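Local coordinates for protein type III restriction-modification enzyme EcoP15I Res subunit (Escherichia coli, PDB 4ZCF) that cuts DNA in an ATP-dependent way, together with the Mod subunits, 25-27 base pairs downstream of one of two inversely oriented CAGCAG sites, at residues T211-D214 / A215-V219; L370-N373 / M374-K377; S693-K696 / S697-E701. All coordinates share one frame; numbering follows the deposited sequence.

Interaction 1 (T211-D214 / A215-V219)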
loop_
_atom_site.group_PDB
_atom_site.type_symbol
_atom_site.label_atom_id
_atom_site.label_comp_id
_atom_site.label_asym_id
_atom_site.label_seq_id
_atom_site.Cartn_x
_atom_site.Cartn_y
_atom_site.Cartn_z
ATOM N N THR C 211 7.857 -19.741 -4.197
ATOM C CA THR C 211 9.072 -19.131 -4.738
ATOM C C THR C 211 8.754 -18.227 -5.962
ATOM O O THR C 211 8.044 -18.683 -6.865
ATOM C CB THR C 211 10.072 -20.271 -5.043
ATOM O OG1 THR C 211 10.793 -20.582 -3.854
ATOM C CG2 THR C 211 11.043 -19.951 -6.150
ATOM N N PRO C 212 9.298 -16.977 -6.030
ATOM C CA PRO C 212 9.044 -16.113 -7.204
ATOM C C PRO C 212 9.478 -16.703 -8.559
ATOM O O PRO C 212 8.698 -16.616 -9.515
ATOM C CB PRO C 212 9.785 -14.815 -6.853
ATOM C CG PRO C 212 9.872 -14.818 -5.344
ATOM C CD PRO C 212 10.124 -16.270 -5.028
ATOM N N VAL C 213 10.680 -17.350 -8.637
ATOM C CA VAL C 213 11.168 -18.007 -9.865
ATOM C C VAL C 213 10.269 -19.164 -10.359
ATOM O O VAL C 213 9.977 -19.229 -11.555
ATOM C CB VAL C 213 12.706 -18.299 -9.926
ATOM C CG1 VAL C 213 13.164 -19.263 -8.833
ATOM C CG2 VAL C 213 13.133 -18.813 -11.300
ATOM N N ASP C 214 9.794 -20.039 -9.440
ATOM C CA ASP C 214 8.881 -21.160 -9.762
ATOM C C ASP C 214 7.518 -20.628 -10.233
ATOM O O ASP C 214 6.881 -21.234 -11.106
ATOM C CB ASP C 214 8.678 -22.080 -8.547
ATOM C CG ASP C 214 9.906 -22.832 -8.076
ATOM O OD1 ASP C 214 10.806 -23.077 -8.902
ATOM O OD2 ASP C 214 9.937 -23.229 -6.892
ATOM N N ALA C 215 7.080 -19.491 -9.654
ATOM C CA ALA C 215 5.826 -18.858 -10.029
ATOM C C ALA C 215 5.933 -18.256 -11.440
ATOM O O ALA C 215 4.987 -18.403 -12.219
ATOM C CB ALA C 215 5.459 -17.794 -9.025
ATOM N N LEU C 216 7.093 -17.621 -11.782
ATOM C CA LEU C 216 7.333 -17.013 -13.096
ATOM C C LEU C 216 7.562 -18.059 -14.170
ATOM O O LEU C 216 7.072 -17.900 -15.291
ATOM C CB LEU C 216 8.473 -15.994 -13.067
ATOM C CG LEU C 216 8.230 -14.705 -12.260
ATOM C CD1 LEU C 216 9.505 -14.150 -11.734
ATOM C CD2 LEU C 216 7.526 -13.664 -13.072
ATOM N N ARG C 217 8.268 -19.153 -13.823
ATOM C CA ARG C 217 8.505 -20.266 -14.740
ATOM C C ARG C 217 7.163 -20.878 -15.208
ATOM O O ARG C 217 6.977 -21.078 -16.409
ATOM C CB ARG C 217 9.417 -21.312 -14.096
ATOM C CG ARG C 217 9.706 -22.497 -15.017
ATOM C CD ARG C 217 10.257 -23.701 -14.295
ATOM N NE ARG C 217 11.541 -23.421 -13.644
ATOM C CZ ARG C 217 11.746 -23.480 -12.332
ATOM N NH1 ARG C 217 10.756 -23.810 -11.513
ATOM N NH2 ARG C 217 12.944 -23.223 -11.830
ATOM N N ALA C 218 6.217 -21.103 -14.263
ATOM C CA ALA C 218 4.875 -21.672 -14.480
ATOM C C ALA C 218 3.945 -20.832 -15.372
ATOM O O ALA C 218 2.965 -21.362 -15.919
ATOM C CB ALA C 218 4.206 -21.938 -13.146
ATOM N N VAL C 219 4.231 -19.523 -15.490
ATOM C CA VAL C 219 3.477 -18.573 -16.312
ATOM C C VAL C 219 3.779 -18.823 -17.827
ATOM O O VAL C 219 3.013 -18.378 -18.693
ATOM C CB VAL C 219 3.779 -17.130 -15.805
ATOM C CG1 VAL C 219 3.918 -16.107 -16.925
ATOM C CG2 VAL C 219 2.744 -16.687 -14.785
#

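Interaction 2 (L370-N373 / M374-K377)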
loop_
_atom_site.group_PDB
_atom_site.type_symbol
_atom_site.label_atom_id
_atom_site.label_comp_id
_atom_site.label_asym_id
_atom_site.label_seq_id
_atom_site.Cartn_x
_atom_site.Cartn_y
_atom_site.Cartn_z
ATOM N N LEU C 370 40.833 25.911 -20.298
ATOM C CA LEU C 370 40.425 24.889 -21.280
ATOM C C LEU C 370 38.901 24.669 -21.294
ATOM O O LEU C 370 38.294 24.613 -22.367
ATOM C CB LEU C 370 41.168 23.560 -20.979
ATOM C CG LEU C 370 40.710 22.279 -21.702
ATOM C CD1 LEU C 370 41.313 22.180 -23.090
ATOM C CD2 LEU C 370 41.079 21.046 -20.895
ATOM N N ALA C 371 38.300 24.528 -20.131
ATOM C CA ALA C 371 36.856 24.462 -20.040
ATOM C C ALA C 371 36.156 25.725 -20.466
ATOM O O ALA C 371 35.197 25.686 -21.196
ATOM C CB ALA C 371 36.461 24.116 -18.629
ATOM N N ASP C 372 36.673 26.853 -20.027
ATOM C CA ASP C 372 36.002 28.117 -20.183
ATOM C C ASP C 372 35.934 28.330 -21.646
ATOM O O ASP C 372 35.079 29.015 -22.149
ATOM C CB ASP C 372 36.825 29.219 -19.553
ATOM C CG ASP C 372 35.983 30.259 -18.916
ATOM O OD1 ASP C 372 34.765 30.047 -18.857
ATOM O OD2 ASP C 372 36.531 31.291 -18.493
ATOM N N ASN C 373 36.933 27.783 -22.304
ATOM C CA ASN C 373 37.120 27.904 -23.750
ATOM C C ASN C 373 36.118 27.004 -24.479
ATOM O O ASN C 373 35.483 27.451 -25.438
ATOM C CB ASN C 373 38.557 27.539 -24.132
ATOM C CG ASN C 373 39.178 28.433 -25.180
ATOM O OD1 ASN C 373 38.852 28.361 -26.371
ATOM N ND2 ASN C 373 40.135 29.255 -24.766
ATOM N N MET C 374 35.966 25.746 -24.008
ATOM C CA MET C 374 35.041 24.744 -24.556
ATOM C C MET C 374 33.578 25.203 -24.437
ATOM O O MET C 374 32.812 25.059 -25.391
ATOM C CB MET C 374 35.238 23.394 -23.841
ATOM C CG MET C 374 35.776 22.310 -24.739
ATOM S SD MET C 374 35.774 20.663 -23.989
ATOM C CE MET C 374 37.113 20.847 -22.780
ATOM N N MET C 375 33.214 25.770 -23.266
ATOM C CA MET C 375 31.885 26.282 -22.936
ATOM C C MET C 375 31.515 27.515 -23.771
ATOM O O MET C 375 30.387 27.598 -24.258
ATOM C CB MET C 375 31.790 26.568 -21.434
ATOM C CG MET C 375 30.439 27.091 -20.996
ATOM S SD MET C 375 30.267 27.193 -19.203
ATOM C CE MET C 375 31.295 28.647 -18.852
ATOM N N ARG C 376 32.466 28.459 -23.940
ATOM C CA ARG C 376 32.306 29.677 -24.744
ATOM C C ARG C 376 32.046 29.324 -26.218
ATOM O O ARG C 376 31.130 29.881 -26.823
ATOM C CB ARG C 376 33.563 30.552 -24.619
ATOM C CG ARG C 376 33.402 31.991 -25.113
ATOM C CD ARG C 376 34.576 32.869 -24.711
ATOM N NE ARG C 376 35.844 32.428 -25.306
ATOM C CZ ARG C 376 36.849 31.882 -24.626
ATOM N NH1 ARG C 376 36.754 31.702 -23.312
ATOM N NH2 ARG C 376 37.960 31.515 -25.252
ATOM N N LYS C 377 32.845 28.384 -26.773
ATOM C CA LYS C 377 32.765 27.886 -28.149
ATOM C C LYS C 377 31.394 27.221 -28.465
ATOM O O LYS C 377 30.830 27.488 -29.527
ATOM C CB LYS C 377 33.943 26.931 -28.417
ATOM C CG LYS C 377 34.205 26.616 -29.889
ATOM C CD LYS C 377 35.564 25.932 -30.092
ATOM C CE LYS C 377 35.546 24.428 -29.913
ATOM N NZ LYS C 377 36.885 23.830 -30.164
#

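Interaction 3 (S693-K696 / S697-E701)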
loop_
_atom_site.group_PDB
_atom_site.type_symbol
_atom_site.label_atom_id
_atom_site.label_comp_id
_atom_site.label_asym_id
_atom_site.label_seq_id
_atom_site.Cartn_x
_atom_site.Cartn_y
_atom_site.Cartn_z
ATOM N N SER C 693 -19.770 -3.874 -55.530
ATOM C CA SER C 693 -19.522 -4.648 -56.745
ATOM C C SER C 693 -18.066 -4.587 -57.220
ATOM O O SER C 693 -17.587 -5.554 -57.802
ATOM C CB SER C 693 -20.485 -4.235 -57.855
ATOM O OG SER C 693 -20.281 -2.895 -58.268
ATOM N N ILE C 694 -17.361 -3.469 -56.954
ATOM C CA ILE C 694 -15.951 -3.282 -57.330
ATOM C C ILE C 694 -15.045 -4.152 -56.437
ATOM O O ILE C 694 -14.135 -4.818 -56.945
ATOM C CB ILE C 694 -15.572 -1.776 -57.348
ATOM C CG1 ILE C 694 -16.431 -1.011 -58.385
ATOM C CG2 ILE C 694 -14.068 -1.564 -57.601
ATOM C CD1 ILE C 694 -16.673 0.485 -58.094
ATOM N N PHE C 695 -15.329 -4.178 -55.115
ATOM C CA PHE C 695 -14.582 -5.002 -54.155
ATOM C C PHE C 695 -14.897 -6.522 -54.331
ATOM O O PHE C 695 -14.038 -7.364 -54.049
ATOM C CB PHE C 695 -14.789 -4.512 -52.697
ATOM C CG PHE C 695 -14.020 -5.311 -51.667
ATOM C CD1 PHE C 695 -12.642 -5.177 -51.543
ATOM C CD2 PHE C 695 -14.666 -6.244 -50.865
ATOM C CE1 PHE C 695 -11.924 -5.965 -50.635
ATOM C CE2 PHE C 695 -13.947 -7.033 -49.961
ATOM C CZ PHE C 695 -12.582 -6.889 -49.852
ATOM N N LYS C 696 -16.120 -6.850 -54.811
ATOM C CA LYS C 696 -16.585 -8.219 -55.083
ATOM C C LYS C 696 -15.811 -8.819 -56.277
ATOM O O LYS C 696 -15.376 -9.968 -56.199
ATOM C CB LYS C 696 -18.108 -8.233 -55.346
ATOM C CG LYS C 696 -18.707 -9.620 -55.627
ATOM C CD LYS C 696 -20.025 -9.874 -54.889
ATOM C CE LYS C 696 -21.240 -9.252 -55.538
ATOM N NZ LYS C 696 -22.472 -9.497 -54.739
ATOM N N SER C 697 -15.635 -8.029 -57.362
ATOM C CA SER C 697 -14.909 -8.416 -58.576
ATOM C C SER C 697 -13.469 -8.799 -58.243
ATOM O O SER C 697 -13.025 -9.878 -58.648
ATOM C CB SER C 697 -14.946 -7.288 -59.605
ATOM O OG SER C 697 -16.280 -7.030 -60.008
ATOM N N PHE C 698 -12.763 -7.937 -57.465
ATOM C CA PHE C 698 -11.394 -8.162 -56.998
ATOM C C PHE C 698 -11.333 -9.439 -56.129
ATOM O O PHE C 698 -10.382 -10.218 -56.239
ATOM C CB PHE C 698 -10.874 -6.935 -56.207
ATOM C CG PHE C 698 -9.958 -7.276 -55.052
ATOM C CD1 PHE C 698 -8.621 -7.595 -55.272
ATOM C CD2 PHE C 698 -10.445 -7.334 -53.748
ATOM C CE1 PHE C 698 -7.796 -7.983 -54.213
ATOM C CE2 PHE C 698 -9.610 -7.699 -52.686
ATOM C CZ PHE C 698 -8.289 -8.004 -52.924
ATOM N N MET C 699 -12.334 -9.621 -55.252
ATOM C CA MET C 699 -12.426 -10.759 -54.345
ATOM C C MET C 699 -12.551 -12.111 -55.067
ATOM O O MET C 699 -11.939 -13.087 -54.628
ATOM C CB MET C 699 -13.574 -10.547 -53.342
ATOM C CG MET C 699 -13.259 -11.049 -51.959
ATOM S SD MET C 699 -11.789 -10.300 -51.226
ATOM C CE MET C 699 -11.366 -11.554 -50.114
ATOM N N LEU C 700 -13.327 -12.152 -56.176
ATOM C CA LEU C 700 -13.564 -13.340 -57.005
ATOM C C LEU C 700 -12.347 -13.663 -57.897
ATOM O O LEU C 700 -12.017 -14.841 -58.065
ATOM C CB LEU C 700 -14.841 -13.176 -57.857
ATOM C CG LEU C 700 -16.176 -13.078 -57.107
ATOM C CD1 LEU C 700 -17.207 -12.327 -57.921
ATOM C CD2 LEU C 700 -16.705 -14.442 -56.720
ATOM N N GLU C 701 -11.681 -12.615 -58.445
ATOM C CA GLU C 701 -10.474 -12.708 -59.274
ATOM C C GLU C 701 -9.307 -13.277 -58.458
ATOM O O GLU C 701 -8.470 -14.003 -59.005
ATOM C CB GLU C 701 -10.102 -11.332 -59.810
#

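Interaction 1 (T211-D214 / A215-V219)
Asp214 and Arg217 form an i to i+3 salt bridge on the short helix 212-217, which belongs to the first RecA-like domain of the helicase-like motor. Thr211 stands at the N-cap position and Pro212 opens the first turn.

Backbone bonds run i to i+4: Ala215 N donates to Thr211 O at 3.1 Å, and Leu216 N to Pro212 O at 3.0 Å. The series continues with Arg217 N to Val213 O and Ala218 N to Asp214 O. Thr211 OG1 does not cap the helix and bonds instead to Asp198 O.

Van der Waals contacts lie on another side. Leu216 CD1 lies 3.4 Å from Pro212 O, a touch on the backbone. The Leu216 side chain also meets apolar neighbours, Ile111 of strand 109-113 and Phe170 of helix 165-172. Pro212 and Ala215 pack on that same helix, against Ile167 and Val171. This side packs between strand 109-113 and helix 165-172.

The charged contact is on the partly exposed side. The Arg217 chain leaves with CG anti to the backbone N (chi1 -180°) and bends at chi3, which turns the guanidinium back beside Asp214. The carboxylate and guanidinium planes are 42° apart. Arg217 NE has weak further bonds to Lys243 O and Asn245 OD1. Arg217 NH1 meets Asp214 OD1 at 2.7 Å, on the anti side and 30° out of the carboxylate plane.

Interaction 2 (L370-N373 / M374-K377)
Leu370 and Met374 lie side by side and point the same way. The touch is made by the methyl end of Met374: its CE sits 4.0 Å from Leu370 CG. The bend at chi3 (-72°) carries this methyl back along the helix toward Leu370. Both side chains also pack on Asp559, in the loop after strand 553-558.

Asp372 and Met375 are set at a slant to each other. Met375 CE comes within 3.7 Å of Asp372 OD1. These two residues face helix 421-434, where Asp372 touches Lys423 and Tyr427 and Met375 touches Phe424.

All four residues are on the early turns of helix 368-389, a long helix with regular i to i+4 bonds. The bond from Met375 N to Ala371 O is nearly straight, at 2.9 Å and 170°. Asp367 OD2 accepts from Leu370 N near the helix start.

Arg376 folds back over the preceding turn. Its guanidinium lays one face over Asn373 CA, with Arg376 CZ 4.1 Å away. Asp372 OD2 lies 4.8 Å from Arg376 NH1, so the opposite charges are near but not in contact.

Interaction 3 (S693-K696 / S697-E701)
A Met-aromatic contact and a pair of phenylalanines mark the buried side of helix 688-701. Phe695 is shared by both: Phe698 lies three residues on and Met699 four. With chi1 at -179°, the Phe695 side chain extends opposite its backbone N, and its ring lies beside both partners. Met699 SD approaches it obliquely, 4.5 Å from the ring centroid and 3.8 Å from Phe695 CZ. The Phe695 and Phe698 rings are also oblique, with planes at 43°. Phe695 CE1 meets the edge of the Phe698 ring, 3.5 Å from Phe698 CE2. Replacing Phe695 by an alanine would probably open a gap beside Phe698 and leave the Met699 sulfur without its aromatic partner.

Other contacts lie along the flanks of the helix. Ser693 O accepts two bonds from Ser697: one from OG at 3.0 Å, one from the backbone N at 3.2 Å. The hydroxyl thus turns back onto its own helix. Lys696 CG runs alongside Leu700 CD1 at 3.9 Å, while Lys696 NZ forms a salt bridge with Asp769 of helix 760-769.

Two helices cover the buried side. Helix 760-769 brings Leu763 and Val766 to Phe695, and Phe767 to Met699. From helix 782-798, Ile788 touches Phe695, Phe698 and Met699, and Phe792 meets the Phe695 ring edge-to-face.

The three contacts come in series along the chain, each within one helix, and none touches another. Interaction 1 is on helix 212-217, beside the first seven-stranded parallel sheet. Interaction 2 is on helix 368-389, next to the loop after strand 553-558 of the second such sheet. Their centres are 55 Å apart, on opposite sides of the chain's centre. The two sheets are those of the two RecA-like domains of the ATP-driven motor, and interactions 1 and 2 lie one in each part, away from the AMP pocket. Interaction 3 is on helix 688-701, in the helical region beyond the motor, with its centre 52 Å from interaction 1 and 69 Å from interaction 2.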